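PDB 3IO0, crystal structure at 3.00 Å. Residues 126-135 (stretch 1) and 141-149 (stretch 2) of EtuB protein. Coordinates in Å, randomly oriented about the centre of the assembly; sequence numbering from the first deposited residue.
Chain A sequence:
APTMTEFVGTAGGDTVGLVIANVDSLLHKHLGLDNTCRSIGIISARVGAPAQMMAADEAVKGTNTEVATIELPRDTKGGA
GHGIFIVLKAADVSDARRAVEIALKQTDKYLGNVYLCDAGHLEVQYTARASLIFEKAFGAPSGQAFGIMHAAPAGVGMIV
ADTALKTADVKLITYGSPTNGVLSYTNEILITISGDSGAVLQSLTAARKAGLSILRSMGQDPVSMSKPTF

Stretch 1, residues 126-135: YTARASLIFE
Stretch 2 141-149: PSGQAFGIM

Stretches 1 and 2 of EtuB pair antiparallel, first as β strands and then through a pair of backbone hydrogen bonds outside the strands, leading into a helix on one side and a turn on the other; together they bury 583 Å². In the strand part, Y126 lies opposite G147 (CA–CA 4.7 Å, non-hydrogen-bonded pair) and T127 opposite F146 (CA–CA 5.3 Å, hydrogen-bonded pair), with phi/psi of -139/145 and -141/150 for Y126 and T127 and -149/140 and -126/145 for F146 and G147. Both backbone polar groups of T127 are satisfied by F146: T127 N donates to F146 O (3.0 Å, 159°), and F146 N donates to T127 O (2.9 Å, 155°). CA–H···O contacts supplement this pair, from Y126 CA to F146 O (3.5 Å) and from A145 CA to T127 O (3.3 Å).

Next come A128 (-94/-25) near A145 (-62/154; CA–CA 4.1 Å) and R129 (-130/104) near G143 (CA–CA 4.4 Å). The regular pattern lapses: A128 O lies 3.4 Å from A145 N, but the angle is too poor for a hydrogen bond. Backbone hydrogen bonding resumes at A130 (-72/135), whose N donates to Q144 O (2.9 Å, 170°) and whose O accepts from G143 N (2.9 Å, 154°). This second pair engages a type II turn, P141 to Q144 (S142 -59/137, Q144 -88/160), closed by a weak bond from Q144 N to P141 O (3.3 Å). G143's positive phi (76/-12) favours glycine.

One polar side-chain bond ties the turn to the helix that starts at L132 (-41/-40): exposed S142 OG (chi1 t) donates to OE1 of partly exposed E135 (2.8 Å). The extended E135 side chain (m, t) brings its carboxylate to the serine, although its CA-to-CB bond points sideways. At the helix start, E135 N donates to O of the N-cap residue S131 (3.1 Å); S131 OG makes no capping bond and is satisfied elsewhere in the structure. R129 N bonds weakly to T127 OG1 (3.3 Å).

The apolar contact centres on F146 (chi1 t, chi2 64°), the residue most covered (100 Å²). T127, A130, F134, A145, F146 and I148 are buried, suiting apolar groups. T127 (chi1 t), on F146's sheet face, presents CG2 to the ring edge, 3.4 Å from F146 CB. A130 points toward stretch 2, its small methyl CB 3.7 Å from F146 CB. F134 (chi1 m, chi2 -57°) places CB 3.8 Å from F146 CE2; the rings sit obliquely, centroids 5.3 Å apart, planes at 35°. F134 CE1 meets I148 CD1 (m, t) at 3.5 Å. On the other face, Y126 (chi1 t, chi2 73°) places CE1 4.0 Å from A145 CB.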

# COMPACT_ATOMS: atom_id res chain seq x y z
N TYR A 126 8.32 23.63 -5.00
CA TYR A 126 8.84 24.43 -6.12
C TYR A 126 10.35 24.34 -6.20
O TYR A 126 11.03 24.26 -5.18
CB TYR A 126 8.41 25.90 -5.96
CG TYR A 126 9.10 26.84 -6.93
CD1 TYR A 126 8.75 26.85 -8.28
CD2 TYR A 126 10.11 27.71 -6.51
CE1 TYR A 126 9.38 27.69 -9.18
CE2 TYR A 126 10.74 28.56 -7.40
CZ TYR A 126 10.37 28.54 -8.74
OH TYR A 126 10.98 29.38 -9.64
N THR A 127 10.87 24.36 -7.43
CA THR A 127 12.30 24.52 -7.68
C THR A 127 12.46 25.41 -8.92
O THR A 127 11.59 25.40 -9.80
CB THR A 127 13.02 23.17 -7.91
OG1 THR A 127 14.32 23.38 -8.47
CG2 THR A 127 12.22 22.29 -8.84
N ALA A 128 13.55 26.18 -8.98
CA ALA A 128 13.81 27.05 -10.12
C ALA A 128 14.69 26.40 -11.20
O ALA A 128 14.63 26.80 -12.36
CB ALA A 128 14.39 28.36 -9.65
N ARG A 129 15.51 25.43 -10.81
CA ARG A 129 16.23 24.57 -11.76
C ARG A 129 15.98 23.16 -11.31
O ARG A 129 16.56 22.71 -10.32
CB ARG A 129 17.76 24.76 -11.76
CG ARG A 129 18.28 26.13 -12.17
CD ARG A 129 19.26 26.07 -13.36
NE ARG A 129 20.30 25.04 -13.28
CZ ARG A 129 21.14 24.77 -14.29
NH1 ARG A 129 21.05 25.43 -15.44
NH2 ARG A 129 22.07 23.83 -14.17
N ALA A 130 15.11 22.44 -12.01
CA ALA A 130 14.99 21.03 -11.74
C ALA A 130 16.25 20.38 -12.28
O ALA A 130 16.71 20.74 -13.37
CB ALA A 130 13.77 20.47 -12.40
N SER A 131 16.86 19.48 -11.51
CA SER A 131 17.91 18.65 -12.08
C SER A 131 17.71 17.14 -11.88
O SER A 131 16.58 16.67 -11.79
CB SER A 131 19.33 19.17 -11.71
OG SER A 131 19.89 18.48 -10.61
N LEU A 132 18.81 16.40 -11.81
CA LEU A 132 18.81 14.94 -11.92
C LEU A 132 17.69 14.19 -11.19
O LEU A 132 17.17 13.21 -11.72
CB LEU A 132 20.15 14.38 -11.49
CG LEU A 132 21.32 14.80 -12.37
CD1 LEU A 132 22.60 14.71 -11.57
CD2 LEU A 132 21.38 13.89 -13.58
N ILE A 133 17.33 14.63 -9.98
CA ILE A 133 16.27 13.95 -9.25
C ILE A 133 14.96 13.95 -10.04
O ILE A 133 14.45 12.89 -10.40
CB ILE A 133 16.05 14.50 -7.83
CG1 ILE A 133 17.23 14.14 -6.94
CG2 ILE A 133 14.75 13.95 -7.22
CD1 ILE A 133 17.28 12.68 -6.50
N PHE A 134 14.45 15.15 -10.35
CA PHE A 134 13.15 15.29 -10.98
C PHE A 134 13.17 14.90 -12.43
O PHE A 134 12.13 14.57 -13.01
CB PHE A 134 12.62 16.70 -10.80
CG PHE A 134 12.51 17.12 -9.38
CD1 PHE A 134 11.75 16.38 -8.48
CD2 PHE A 134 13.20 18.24 -8.91
CE1 PHE A 134 11.66 16.75 -7.15
CE2 PHE A 134 13.11 18.62 -7.58
CZ PHE A 134 12.34 17.88 -6.69
N GLU A 135 14.36 14.90 -13.03
CA GLU A 135 14.51 14.34 -14.36
C GLU A 135 14.30 12.83 -14.36
O GLU A 135 13.65 12.29 -15.24
CB GLU A 135 15.88 14.66 -14.93
CG GLU A 135 16.17 16.12 -15.01
CD GLU A 135 17.49 16.37 -15.67
OE1 GLU A 135 17.99 17.50 -15.57
OE2 GLU A 135 18.04 15.43 -16.29
N PRO A 141 11.44 18.73 -17.41
CA PRO A 141 12.32 19.45 -18.33
C PRO A 141 13.50 20.01 -17.55
O PRO A 141 13.32 20.80 -16.60
CB PRO A 141 11.42 20.58 -18.86
CG PRO A 141 10.05 20.06 -18.72
CD PRO A 141 10.05 19.20 -17.49
N SER A 142 14.69 19.56 -17.94
CA SER A 142 15.94 19.86 -17.28
C SER A 142 16.23 21.36 -17.22
O SER A 142 16.01 22.09 -18.20
CB SER A 142 17.06 19.15 -18.03
OG SER A 142 18.33 19.46 -17.49
N GLY A 143 16.69 21.83 -16.06
CA GLY A 143 17.11 23.22 -15.89
C GLY A 143 15.97 24.22 -15.77
O GLY A 143 16.18 25.37 -15.40
N GLN A 144 14.76 23.77 -16.07
CA GLN A 144 13.58 24.63 -16.03
C GLN A 144 12.97 24.65 -14.65
O GLN A 144 13.22 23.75 -13.85
CB GLN A 144 12.57 24.14 -17.07
CG GLN A 144 13.11 24.15 -18.51
CD GLN A 144 13.84 25.44 -18.82
OE1 GLN A 144 15.04 25.43 -19.06
NE2 GLN A 144 13.12 26.57 -18.76
N ALA A 145 12.16 25.67 -14.35
CA ALA A 145 11.41 25.70 -13.09
C ALA A 145 10.46 24.51 -13.04
O ALA A 145 10.05 23.99 -14.09
CB ALA A 145 10.64 27.00 -12.96
N PHE A 146 10.10 24.07 -11.84
CA PHE A 146 9.34 22.83 -11.69
C PHE A 146 8.44 22.89 -10.47
O PHE A 146 8.85 23.41 -9.42
CB PHE A 146 10.32 21.66 -11.58
CG PHE A 146 9.69 20.31 -11.70
CD1 PHE A 146 9.06 19.92 -12.87
CD2 PHE A 146 9.74 19.42 -10.64
CE1 PHE A 146 8.48 18.67 -12.98
CE2 PHE A 146 9.16 18.15 -10.73
CZ PHE A 146 8.53 17.78 -11.91
N GLY A 147 7.23 22.37 -10.60
CA GLY A 147 6.28 22.32 -9.48
C GLY A 147 5.73 20.94 -9.20
O GLY A 147 5.52 20.14 -10.13
N ILE A 148 5.49 20.64 -7.91
CA ILE A 148 4.88 19.37 -7.51
C ILE A 148 3.66 19.57 -6.59
O ILE A 148 3.74 20.29 -5.59
CB ILE A 148 5.89 18.44 -6.84
CG1 ILE A 148 7.07 18.17 -7.77
CG2 ILE A 148 5.22 17.12 -6.41
CD1 ILE A 148 8.26 17.59 -7.06
N MET A 149 2.56 18.93 -6.94
CA MET A 149 1.29 19.11 -6.26
C MET A 149 0.72 17.77 -5.90
O MET A 149 0.74 16.85 -6.73
CB MET A 149 0.28 19.69 -7.23
CG MET A 149 0.15 21.16 -7.25
SD MET A 149 -0.48 21.57 -8.87
CE MET A 149 1.07 21.72 -9.73